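Long-range contacts in actin binding protein family protein (Entamoeba histolytica HM-1:IMSS, PDB 6K2F), which probably binds G-actin in its ADP form and inhibits polymerization, likely by sequestering monomers, this chain being its N-terminal ADF-homology domain: residues Ala47-Val52 / Ile64-Glu69; Phe23-Ile28 / Ile35-Gln40. All blocks are in the same frame, centred on the assembly; numbering follows the deposited sequence.

Both interactions belong to a single ADF-homology domain and meet at its central mixed sheet, their centres about 11 Å apart. Interaction 2 comes first along the chain and pairs the two strands of a β hairpin, 23-29 and 32-39; interaction 1 follows, laying helix 45-49 and the residues after it on strand 62-68. Strands 23-29 and 62-68 are antiparallel neighbours, so the contacts are continuous: L65 N lies 2.8 Å from I24 O, a probable hydrogen bond, and the F23 ring packs beside F66 and I64. One contact thus builds the sheet edgewise while the other covers a face of it, with F23 carrying the buried packing of interaction 1 into the hairpin of interaction 2.

Interaction 1 (Ala47-Val52 / Ile64-Glu69); sequences ADLDLV and ILFRTE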
loop_
_atom_site.group_PDB
_atom_site.type_symbol
_atom_site.label_atom_id
_atom_site.label_comp_id
_atom_site.label_asym_id
_atom_site.label_seq_id
_atom_site.Cartn_x
_atom_site.Cartn_y
_atom_site.Cartn_z
ATOM N N ALA A 47 -4.282 -5.153 -7.972
ATOM C CA ALA A 47 -4.636 -6.132 -6.922
ATOM C C ALA A 47 -5.438 -5.422 -5.831
ATOM O O ALA A 47 -6.454 -5.956 -5.359
ATOM C CB ALA A 47 -3.388 -6.744 -6.343
ATOM N N ASP A 48 -5.010 -4.222 -5.450
ATOM C CA ASP A 48 -5.618 -3.537 -4.291
ATOM C C ASP A 48 -7.068 -3.141 -4.603
ATOM O O ASP A 48 -7.864 -2.998 -3.652
ATOM C CB ASP A 48 -4.800 -2.328 -3.838
ATOM C CG ASP A 48 -3.486 -2.652 -3.134
ATOM O OD1 ASP A 48 -3.110 -3.865 -2.998
ATOM O OD2 ASP A 48 -2.824 -1.665 -2.729
ATOM N N LEU A 49 -7.430 -2.964 -5.878
ATOM C CA LEU A 49 -8.826 -2.582 -6.204
ATOM C C LEU A 49 -9.782 -3.621 -5.614
ATOM O O LEU A 49 -10.877 -3.239 -5.168
ATOM C CB LEU A 49 -9.006 -2.443 -7.718
ATOM C CG LEU A 49 -8.477 -1.133 -8.303
ATOM C CD1 LEU A 49 -8.399 -1.213 -9.818
ATOM C CD2 LEU A 49 -9.348 0.031 -7.858
ATOM N N ASP A 50 -9.390 -4.895 -5.610
ATOM C CA ASP A 50 -10.295 -5.969 -5.141
ATOM C C ASP A 50 -10.453 -5.901 -3.613
ATOM O O ASP A 50 -11.467 -6.453 -3.098
ATOM C CB ASP A 50 -9.810 -7.327 -5.629
ATOM C CG ASP A 50 -10.108 -7.560 -7.100
ATOM O OD1 ASP A 50 -11.028 -6.903 -7.624
ATOM O OD2 ASP A 50 -9.433 -8.420 -7.710
ATOM N N LEU A 51 -9.523 -5.277 -2.887
ATOM C CA LEU A 51 -9.637 -5.190 -1.397
ATOM C C LEU A 51 -10.877 -4.392 -0.997
ATOM O O LEU A 51 -11.410 -4.637 0.095
ATOM C CB LEU A 51 -8.379 -4.541 -0.815
ATOM C CG LEU A 51 -7.098 -5.342 -1.005
ATOM C CD1 LEU A 51 -5.905 -4.545 -0.502
ATOM C CD2 LEU A 51 -7.192 -6.693 -0.301
ATOM N N VAL A 52 -11.342 -3.481 -1.842
ATOM C CA VAL A 52 -12.539 -2.653 -1.546
ATOM C C VAL A 52 -13.720 -3.568 -1.221
ATOM O O VAL A 52 -14.533 -3.217 -0.330
ATOM C CB VAL A 52 -12.865 -1.732 -2.727
ATOM C CG1 VAL A 52 -14.274 -1.143 -2.604
ATOM C CG2 VAL A 52 -11.809 -0.652 -2.838
ATOM N N ILE A 64 -15.218 5.377 -0.560
ATOM C CA ILE A 64 -13.811 4.895 -0.510
ATOM C C ILE A 64 -12.956 5.918 -1.245
ATOM O O ILE A 64 -13.239 6.208 -2.395
ATOM C CB ILE A 64 -13.603 3.533 -1.190
ATOM C CG1 ILE A 64 -14.592 2.463 -0.734
ATOM C CG2 ILE A 64 -12.148 3.117 -0.988
ATOM C CD1 ILE A 64 -14.302 1.932 0.598
ATOM N N LEU A 65 -11.972 6.479 -0.554
ATOM C CA LEU A 65 -10.938 7.328 -1.176
ATOM C C LEU A 65 -9.771 6.414 -1.516
ATOM O O LEU A 65 -9.136 5.913 -0.590
ATOM C CB LEU A 65 -10.544 8.439 -0.211
ATOM C CG LEU A 65 -11.704 9.279 0.292
ATOM C CD1 LEU A 65 -11.226 10.312 1.284
ATOM C CD2 LEU A 65 -12.428 9.924 -0.866
ATOM N N PHE A 66 -9.593 6.139 -2.794
ATOM C CA PHE A 66 -8.677 5.085 -3.271
ATOM C C PHE A 66 -7.520 5.760 -4.017
ATOM O O PHE A 66 -7.700 6.405 -5.040
ATOM C CB PHE A 66 -9.433 4.101 -4.150
ATOM C CG PHE A 66 -8.677 2.829 -4.409
ATOM C CD1 PHE A 66 -7.696 2.800 -5.382
ATOM C CD2 PHE A 66 -8.970 1.667 -3.709
ATOM C CE1 PHE A 66 -7.007 1.633 -5.644
ATOM C CE2 PHE A 66 -8.241 0.510 -3.943
ATOM C CZ PHE A 66 -7.273 0.495 -4.915
ATOM N N ARG A 67 -6.327 5.565 -3.510
ATOM C CA ARG A 67 -5.118 6.238 -4.041
ATOM C C ARG A 67 -4.662 5.556 -5.333
ATOM O O ARG A 67 -4.541 4.333 -5.350
ATOM C CB ARG A 67 -4.009 6.206 -2.994
ATOM C CG ARG A 67 -2.802 7.046 -3.379
ATOM C CD ARG A 67 -1.688 7.006 -2.348
ATOM N NE ARG A 67 -1.287 5.642 -2.034
ATOM C CZ ARG A 67 -0.552 4.846 -2.799
ATOM N NH1 ARG A 67 -0.103 5.262 -3.972
ATOM N NH2 ARG A 67 -0.252 3.627 -2.390
ATOM N N THR A 68 -4.428 6.331 -6.384
ATOM C CA THR A 68 -3.872 5.809 -7.652
ATOM C C THR A 68 -2.350 5.770 -7.558
ATOM O O THR A 68 -1.772 6.176 -6.531
ATOM C CB THR A 68 -4.288 6.633 -8.878
ATOM O OG1 THR A 68 -3.541 7.851 -8.931
ATOM C CG2 THR A 68 -5.774 6.912 -8.894
ATOM N N GLU A 69 -1.679 5.361 -8.645
ATOM C CA GLU A 69 -0.197 5.397 -8.762
ATOM C C GLU A 69 0.290 6.689 -9.419
ATOM O O GLU A 69 1.501 6.829 -9.613
ATOM C CB GLU A 69 0.275 4.196 -9.577
ATOM C CG GLU A 69 0.122 2.879 -8.846
ATOM C CD GLU A 69 0.815 2.861 -7.499
ATOM O OE1 GLU A 69 2.028 3.140 -7.445
ATOM O OE2 GLU A 69 0.126 2.644 -6.505
#
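Residues 47-49 continue a short helix begun earlier in the chain, and 50-52 keep helical backbone angles as they run past residues 64-69. The two backbones stand well apart, with 8.2 Å between L49 CA and F66 CA and 7.7 Å between V52 CA and I64 CA, and no hydrogen bond joins them. F66 bridges most of the gap. Its CG is anti to the backbone N (chi1 -166°), which sends the ring from the strand up against the helix. L49 crosses it at about a right angle and sets CD2 over one face, 3.8 Å from the F66 ring centroid in a CH-pi contact displaced toward the rim. At the ring edge, F66 CE2 comes within 3.5 Å of D48 O, a carbonyl that accepts the backbone N-H of L51. V52 CG2 approaches obliquely, 3.8 Å from F66 CD2, while its other methyl, CG1, reaches I64 CG1 at 4.1 Å. The carboxylate of D48 turns from the ring to T42, by a hydrogen bond, and R22, by a salt bridge. The contact is therefore buried, apolar packing round one aromatic ring, with the polar end of D48 satisfied and its charge probably balanced by R22.

Interaction 2 (Phe23-Ile28 / Ile35-Gln40); sequences FIQATI and IKAIEQ
This is an antiparallel β pairing, the two arms of the hairpin formed by strands 23-29 and 32-39 within the domain's mixed sheet, where strand 62-68 flanks the first arm on its other edge. The axes of the short segments come within 4.4 Å, at 163° between their directions. F23 and E39 form a hydrogen-bonded pair with nearly straight bonds both ways, E39 N to F23 O measuring 2.9 Å, and each donor lies in the carbonyl plane. I24 and I38 follow as a non-hydrogen-bonded pair, their side chains on the face covered by helix 6-18, where both touch M15. At Q25 the register slips by one residue. Q25 O accepts from two successive amides, K36 N at 2.8 Å and A37 N at 3.3 Å, both above its carbonyl plane, while Q25 N donates to A37 O.

On the face carrying F23, Q25, A37 and E39, F23 takes the crowded position between backbone N and carbonyl carbon (chi1 67°). This lays its ring under E39, whose CB sits over the ring centre, 3.4 Å from the centroid. E39 then bends at chi2 (55°) so that OE1 bonds to Y55, whose ring meets F23 edge-to-face. Extended Q25 runs alongside the aliphatic part of K36, its OE1 3.8 Å from K36 CG, and its NE2 is held by Y55 O and S62. Two consecutive residues, K36 and A37, facing the single residue Q25 make this a classic β bulge, set within a β hairpin of the ADF-homology fold.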
loop_
_atom_site.group_PDB
_atom_site.type_symbol
_atom_site.label_atom_id
_atom_site.label_comp_id
_atom_site.label_asym_id
_atom_site.label_seq_id
_atom_site.Cartn_x
_atom_site.Cartn_y
_atom_site.Cartn_z
ATOM N N PHE A 23 -6.249 3.045 0.776
ATOM C CA PHE A 23 -7.576 3.683 0.771
ATOM C C PHE A 23 -8.119 3.913 2.173
ATOM O O PHE A 23 -7.701 3.290 3.136
ATOM C CB PHE A 23 -8.546 2.908 -0.118
ATOM C CG PHE A 23 -8.967 1.527 0.297
ATOM C CD1 PHE A 23 -9.947 1.328 1.247
ATOM C CD2 PHE A 23 -8.509 0.428 -0.407
ATOM C CE1 PHE A 23 -10.418 0.057 1.509
ATOM C CE2 PHE A 23 -8.991 -0.844 -0.145
ATOM C CZ PHE A 23 -9.941 -1.027 0.816
ATOM N N ILE A 24 -9.069 4.832 2.199
ATOM C CA ILE A 24 -9.810 5.233 3.420
ATOM C C ILE A 24 -11.285 5.055 3.114
ATOM O O ILE A 24 -11.754 5.586 2.123
ATOM C CB ILE A 24 -9.507 6.682 3.816
ATOM C CG1 ILE A 24 -8.011 6.898 4.034
ATOM C CG2 ILE A 24 -10.339 7.063 5.033
ATOM C CD1 ILE A 24 -7.594 8.368 4.073
ATOM N N GLN A 25 -11.968 4.266 3.917
ATOM C CA GLN A 25 -13.435 4.144 3.821
ATOM C C GLN A 25 -14.005 5.176 4.773
ATOM O O GLN A 25 -13.454 5.300 5.901
ATOM C CB GLN A 25 -13.927 2.759 4.201
ATOM C CG GLN A 25 -15.431 2.590 4.009
ATOM C CD GLN A 25 -15.831 1.176 4.334
ATOM O OE1 GLN A 25 -15.225 0.526 5.179
ATOM N NE2 GLN A 25 -16.860 0.702 3.667
ATOM N N ALA A 26 -15.017 5.911 4.332
ATOM C CA ALA A 26 -15.633 6.950 5.180
ATOM C C ALA A 26 -17.148 6.811 5.121
ATOM O O ALA A 26 -17.684 6.399 4.093
ATOM C CB ALA A 26 -15.182 8.317 4.739
ATOM N N THR A 27 -17.825 7.166 6.200
ATOM C CA THR A 27 -19.300 7.197 6.241
ATOM C C THR A 27 -19.744 8.497 6.891
ATOM O O THR A 27 -18.965 9.129 7.627
ATOM C CB THR A 27 -19.925 6.003 6.978
ATOM O OG1 THR A 27 -19.473 5.992 8.332
ATOM C CG2 THR A 27 -19.569 4.686 6.329
ATOM N N ILE A 28 -20.997 8.852 6.658
ATOM C CA ILE A 28 -21.606 10.045 7.293
ATOM C C ILE A 28 -22.121 9.618 8.671
ATOM O O ILE A 28 -23.007 8.743 8.767
ATOM C CB ILE A 28 -22.687 10.632 6.371
ATOM C CG1 ILE A 28 -22.087 10.982 5.010
ATOM C CG2 ILE A 28 -23.360 11.817 7.043
ATOM C CD1 ILE A 28 -23.083 11.459 3.962
ATOM N N ILE A 35 -13.880 8.674 9.259
ATOM C CA ILE A 35 -13.112 7.453 8.919
ATOM C C ILE A 35 -13.885 6.248 9.457
ATOM O O ILE A 35 -14.242 6.251 10.675
ATOM C CB ILE A 35 -11.706 7.474 9.530
ATOM C CG1 ILE A 35 -10.875 8.662 9.044
ATOM C CG2 ILE A 35 -11.006 6.153 9.268
ATOM C CD1 ILE A 35 -9.754 9.007 9.981
ATOM N N LYS A 36 -14.152 5.289 8.581
ATOM C CA LYS A 36 -14.723 3.974 8.956
ATOM C C LYS A 36 -13.608 2.943 9.045
ATOM O O LYS A 36 -13.633 2.106 9.964
ATOM C CB LYS A 36 -15.773 3.541 7.938
ATOM C CG LYS A 36 -16.481 2.240 8.281
ATOM C CD LYS A 36 -17.569 2.389 9.314
ATOM C CE LYS A 36 -18.293 1.086 9.591
ATOM N NZ LYS A 36 -18.951 0.535 8.381
ATOM N N ALA A 37 -12.675 2.979 8.088
ATOM C CA ALA A 37 -11.608 1.966 7.995
ATOM C C ALA A 37 -10.497 2.496 7.106
ATOM O O ALA A 37 -10.760 3.386 6.266
ATOM C CB ALA A 37 -12.158 0.685 7.404
ATOM N N ILE A 38 -9.302 1.979 7.334
ATOM C CA ILE A 38 -8.104 2.332 6.527
ATOM C C ILE A 38 -7.470 1.029 6.068
ATOM O O ILE A 38 -7.249 0.146 6.914
ATOM C CB ILE A 38 -7.132 3.177 7.347
ATOM C CG1 ILE A 38 -7.806 4.448 7.870
ATOM C CG2 ILE A 38 -5.896 3.466 6.517
ATOM C CD1 ILE A 38 -7.105 5.032 9.060
ATOM N N GLU A 39 -7.154 0.933 4.780
ATOM C CA GLU A 39 -6.479 -0.237 4.185
ATOM C C GLU A 39 -5.086 0.185 3.714
ATOM O O GLU A 39 -4.989 1.085 2.844
ATOM C CB GLU A 39 -7.304 -0.777 3.020
ATOM C CG GLU A 39 -6.624 -1.898 2.257
ATOM C CD GLU A 39 -6.184 -3.086 3.085
ATOM O OE1 GLU A 39 -7.066 -3.705 3.753
ATOM O OE2 GLU A 39 -4.972 -3.411 3.064
ATOM N N GLN A 40 -4.063 -0.470 4.262
ATOM C CA GLN A 40 -2.642 -0.227 3.919
ATOM C C GLN A 40 -2.440 -0.600 2.454
ATOM O O GLN A 40 -1.701 0.112 1.762
ATOM C CB GLN A 40 -1.742 -1.052 4.830
ATOM C CG GLN A 40 -0.274 -0.969 4.460
ATOM C CD GLN A 40 0.235 0.441 4.602
ATOM O OE1 GLN A 40 0.041 1.093 5.627
ATOM N NE2 GLN A 40 0.916 0.908 3.569
HETATM O O HOH W 1 -17.361 6.117 9.798
#